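MlnE (Bacillus amyloliquefaciens subsp. plantarum, PDB 5D2E) probably reduces beta-keto groups of carrier-bound polyketide intermediates with NADPH, as the N-terminal B-type ketoreductase part of a macrolactin assembly-line synthase. Local coordinates at residues Thr221-His224 with Ile225-Val228; Lys345-Lys348 with Gln349-Glu353. All coordinates share one frame; numbering follows the deposited sequence.

In the fold
Each contact is one end of a helix. Contact 1, T221-H224 with I225-V228, is the opening turn of helix 222-233 in the first Rossmann-like half of the chain; contact 2, K345-K348 with Q349-E353, is the closing turn of helix 337-351 in the ketoreductase domain that holds NADP. Their centres lie about 51 Å apart, on opposite sides of the chain's centre, and they share no element. Contact 1 is partly buried, contact 2 mostly surface, though I347 is turned inward. A threonine hydroxyl serves both ends differently: at T221 it accepts a backbone N-H, at T350 it donates to a backbone carbonyl.

Contact 1: Thr221-His224 with Ile225-Val228; sequences TKQH and IADV
Q223 and D227, one turn apart, meet through their polar ends on the partly exposed side of the helix that faces helix 70-76. The amide nitrogen NE2 of Q223 donates to OD1 of D227 at 3.1 Å and, weakly, to OD2 at 3.5 Å. OD1 lies nearly in the Q223 amide plane, but the nitrogen meets it from above the carboxylate plane, the two flat groups being turned 55° apart. What puts the amide there is CG of Q223 standing anti to the backbone N (chi1 -176°), followed by a bend at chi2 that folds the chain along the helix. The pair is not left to itself: Q76 on helix 70-76 accepts from NE2 and gives a weak bond to OD1, so the two helices are joined by a small polar network.

This is the first turn of helix 222-233, and T221 is its N-cap. Its OG1 accepts from the backbone N of H224 at 3.1 Å with an N-H...O angle of 160°, occupying an amide that has no helical carbonyl before it. The regular helical bonds then begin, from I225 N to T221 O at 3.1 Å through V228 N to H224 O at 2.9 Å.

The close packing is made by the buried side chains. I225 and V228 rest on L212 of strand 205-214 and on F220, I225 also on M69; within the turn, I225 CG1 comes to 3.4 Å from T221 O. The methyl of A226 touches M73 and Q76 of helix 70-76. By contrast H224 is partly exposed, and K222, though exposed, stretches alongside M69 and V72 to bond its NZ to the carbonyl O of S68.

Contact 2: Lys345-Lys348 with Gln349-Glu353; sequences KYIK and QTFGE
Chi1 of Y346 is 170°, which sets CG anti to the backbone N and sends the ring along the helix toward T350; chi1 of T350 is -57°, which places OG1 beside its own backbone N and back over that ring. The hydroxyl oxygen stands 3.4 Å above the ring plane, over its centre. It is held there by a bond of its own, donating to the backbone O of Y346 at 2.6 Å. The same carbonyl takes the amide N of T350 at 2.8 Å, and the two donors come from opposite faces of the carbonyl plane. One oxygen is thus gripped twice by one residue, which fixes the rotation of the T350 side chain. Its methyl CG2 in turn lies over a face of the F351 ring, 3.8 Å above the plane, so the threonine sits between two aromatic side chains.

On the side facing the strands, I347 is buried and F351 partly so. CG2 of I347 and CD2 of F351 are 4.4 Å apart, a light apolar touch, and both side chains reach I302 of strand 300-304 and V275 of strand 275-279. F351 N also bonds to I347 O at 2.8 Å. On the outer side K348 lays CG against the carbonyl O of G352 at 3.4 Å.

The helix ends with F351; G352 follows with a positive phi (90°), which takes the chain out of helical geometry. E353 then leads toward strand 356-359, its OE2 bonded to N355. Here helix 337-351 packs on the parallel strands of the NADP-binding Rossmann fold and ends at a glycine in the C' position, the first residue past the helix.

Contact 1: Thr221-His224 with Ile225-Val228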
loop_
_atom_site.group_PDB
_atom_site.type_symbol
_atom_site.label_atom_id
_atom_site.label_comp_id
_atom_site.label_asym_id
_atom_site.label_seq_id
_atom_site.Cartn_x
_atom_site.Cartn_y
_atom_site.Cartn_z
ATOM N N THR A 221 18.107 -6.970 -19.211
ATOM C CA THR A 221 17.909 -7.079 -20.644
ATOM C C THR A 221 16.583 -7.756 -20.897
ATOM O O THR A 221 16.013 -8.373 -19.997
ATOM C CB THR A 221 19.024 -7.954 -21.253
ATOM O OG1 THR A 221 18.961 -9.284 -20.703
ATOM C CG2 THR A 221 20.406 -7.335 -20.885
ATOM N N LYS A 222 16.159 -7.714 -22.161
ATOM C CA LYS A 222 14.918 -8.395 -22.580
ATOM C C LYS A 222 14.997 -9.842 -22.307
ATOM O O LYS A 222 14.043 -10.433 -21.791
ATOM C CB LYS A 222 14.580 -8.117 -24.037
ATOM C CG LYS A 222 14.210 -6.657 -24.273
ATOM C CD LYS A 222 14.302 -6.382 -25.754
ATOM C CE LYS A 222 13.862 -4.969 -26.108
ATOM N NZ LYS A 222 13.483 -4.932 -27.560
ATOM N N GLN A 223 16.146 -10.445 -22.584
ATOM C CA GLN A 223 16.292 -11.832 -22.273
ATOM C C GLN A 223 16.211 -12.135 -20.795
ATOM O O GLN A 223 15.673 -13.181 -20.439
ATOM C CB GLN A 223 17.593 -12.415 -22.865
ATOM C CG GLN A 223 17.758 -13.896 -22.642
ATOM C CD GLN A 223 16.691 -14.738 -23.373
ATOM O OE1 GLN A 223 16.319 -14.457 -24.548
ATOM N NE2 GLN A 223 16.162 -15.770 -22.673
ATOM N N HIS A 224 16.815 -11.317 -19.930
ATOM C CA HIS A 224 16.713 -11.583 -18.474
ATOM C C HIS A 224 15.235 -11.508 -18.019
ATOM O O HIS A 224 14.790 -12.263 -17.169
ATOM C CB HIS A 224 17.518 -10.571 -17.640
ATOM C CG HIS A 224 18.999 -10.826 -17.570
ATOM N ND1 HIS A 224 19.935 -9.866 -17.925
ATOM C CD2 HIS A 224 19.709 -11.892 -17.129
ATOM C CE1 HIS A 224 21.153 -10.353 -17.755
ATOM N NE2 HIS A 224 21.048 -11.572 -17.258
ATOM N N ILE A 225 14.464 -10.632 -18.630
ATOM C CA ILE A 225 13.038 -10.556 -18.319
ATOM C C ILE A 225 12.336 -11.874 -18.699
ATOM O O ILE A 225 11.588 -12.466 -17.911
ATOM C CB ILE A 225 12.382 -9.368 -18.973
ATOM C CG1 ILE A 225 13.010 -8.081 -18.465
ATOM C CG2 ILE A 225 10.885 -9.397 -18.619
ATOM C CD1 ILE A 225 12.501 -6.804 -19.082
ATOM N N ALA A 226 12.612 -12.363 -19.909
ATOM C CA ALA A 226 12.046 -13.592 -20.333
ATOM C C ALA A 226 12.404 -14.644 -19.408
ATOM O O ALA A 226 11.576 -15.566 -19.128
ATOM C CB ALA A 226 12.493 -13.948 -21.724
ATOM N N ASP A 227 13.671 -14.634 -18.953
ATOM C CA ASP A 227 14.056 -15.676 -18.017
ATOM C C ASP A 227 13.339 -15.621 -16.680
ATOM O O ASP A 227 13.083 -16.636 -16.065
ATOM C CB ASP A 227 15.580 -15.683 -17.833
ATOM C CG ASP A 227 16.321 -16.184 -19.127
ATOM O OD1 ASP A 227 15.803 -17.072 -19.858
ATOM O OD2 ASP A 227 17.355 -15.596 -19.404
ATOM N N VAL A 228 13.072 -14.424 -16.210
ATOM C CA VAL A 228 12.259 -14.265 -14.969
ATOM C C VAL A 228 10.853 -14.780 -15.153
ATOM O O VAL A 228 10.336 -15.509 -14.306
ATOM C CB VAL A 228 12.224 -12.805 -14.509
ATOM C CG1 VAL A 228 11.166 -12.611 -13.426
ATOM C CG2 VAL A 228 13.579 -12.416 -14.001
#

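Contact 2: Lys345-Lys348 with Gln349-Glu353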
loop_
_atom_site.group_PDB
_atom_site.type_symbol
_atom_site.label_atom_id
_atom_site.label_comp_id
_atom_site.label_asym_id
_atom_site.label_seq_id
_atom_site.Cartn_x
_atom_site.Cartn_y
_atom_site.Cartn_z
ATOM N N LYS A 345 1.125 26.164 4.133
ATOM C CA LYS A 345 1.369 27.624 4.170
ATOM C C LYS A 345 0.663 28.341 5.315
ATOM O O LYS A 345 1.263 29.189 5.991
ATOM C CB LYS A 345 0.988 28.246 2.844
ATOM C CG LYS A 345 2.081 28.018 1.838
ATOM C CD LYS A 345 1.651 28.303 0.418
ATOM C CE LYS A 345 2.898 28.148 -0.431
ATOM N NZ LYS A 345 2.570 27.974 -1.860
ATOM N N TYR A 346 -0.576 27.966 5.567
ATOM C CA TYR A 346 -1.355 28.575 6.622
ATOM C C TYR A 346 -0.820 28.202 7.969
ATOM O O TYR A 346 -0.815 29.044 8.901
ATOM C CB TYR A 346 -2.807 28.212 6.473
ATOM C CG TYR A 346 -3.679 28.587 7.646
ATOM C CD1 TYR A 346 -4.199 29.868 7.763
ATOM C CD2 TYR A 346 -3.964 27.664 8.656
ATOM C CE1 TYR A 346 -5.001 30.211 8.847
ATOM C CE2 TYR A 346 -4.765 28.000 9.744
ATOM C CZ TYR A 346 -5.277 29.286 9.823
ATOM O OH TYR A 346 -6.063 29.662 10.884
ATOM N N ILE A 347 -0.361 26.954 8.105
ATOM C CA ILE A 347 0.197 26.514 9.360
ATOM C C ILE A 347 1.512 27.293 9.596
ATOM O O ILE A 347 1.785 27.740 10.733
ATOM C CB ILE A 347 0.473 25.011 9.373
ATOM C CG1 ILE A 347 -0.815 24.237 9.412
ATOM C CG2 ILE A 347 1.322 24.639 10.557
ATOM C CD1 ILE A 347 -0.615 22.750 9.271
ATOM N N LYS A 348 2.302 27.463 8.538
ATOM C CA LYS A 348 3.594 28.182 8.678
ATOM C C LYS A 348 3.385 29.640 9.092
ATOM O O LYS A 348 4.000 30.110 10.050
ATOM C CB LYS A 348 4.440 28.151 7.391
ATOM C CG LYS A 348 5.936 28.359 7.696
ATOM C CD LYS A 348 6.865 28.604 6.497
ATOM C CE LYS A 348 6.569 27.736 5.281
ATOM N NZ LYS A 348 5.735 28.429 4.243
ATOM N N GLN A 349 2.527 30.325 8.353
ATOM C CA GLN A 349 2.121 31.700 8.655
ATOM C C GLN A 349 1.472 31.838 10.020
ATOM O O GLN A 349 1.730 32.785 10.719
ATOM C CB GLN A 349 1.172 32.219 7.568
ATOM C CG GLN A 349 0.324 33.421 7.959
ATOM C CD GLN A 349 0.232 34.462 6.857
ATOM O OE1 GLN A 349 -0.851 34.749 6.344
ATOM N NE2 GLN A 349 1.382 35.038 6.486
ATOM N N THR A 350 0.658 30.891 10.427
ATOM C CA THR A 350 -0.018 30.960 11.729
ATOM C C THR A 350 0.869 30.585 12.928
ATOM O O THR A 350 0.766 31.201 13.994
ATOM C CB THR A 350 -1.285 30.116 11.676
ATOM O OG1 THR A 350 -2.101 30.625 10.591
ATOM C CG2 THR A 350 -2.031 30.134 12.973
ATOM N N PHE A 351 1.729 29.576 12.796
ATOM C CA PHE A 351 2.469 29.108 13.948
ATOM C C PHE A 351 3.964 29.196 13.728
ATOM O O PHE A 351 4.700 28.824 14.630
ATOM C CB PHE A 351 2.100 27.656 14.333
ATOM C CG PHE A 351 0.686 27.484 14.780
ATOM C CD1 PHE A 351 0.267 27.935 16.021
ATOM C CD2 PHE A 351 -0.232 26.821 13.988
ATOM C CE1 PHE A 351 -1.045 27.762 16.434
ATOM C CE2 PHE A 351 -1.541 26.619 14.410
ATOM C CZ PHE A 351 -1.956 27.101 15.631
ATOM N N GLY A 352 4.402 29.679 12.555
ATOM C CA GLY A 352 5.840 29.828 12.266
ATOM C C GLY A 352 6.461 28.602 11.614
ATOM O O GLY A 352 7.337 28.731 10.762
ATOM N N GLU A 353 6.035 27.409 12.029
ATOM C CA GLU A 353 6.565 26.159 11.430
ATOM C C GLU A 353 5.721 24.929 11.764
ATOM O O GLU A 353 4.809 24.989 12.596
ATOM C CB GLU A 353 7.995 25.884 11.925
ATOM C CG GLU A 353 8.084 25.578 13.408
ATOM C CD GLU A 353 9.532 25.479 13.830
ATOM O OE1 GLU A 353 10.379 26.153 13.177
ATOM O OE2 GLU A 353 9.814 24.737 14.800
#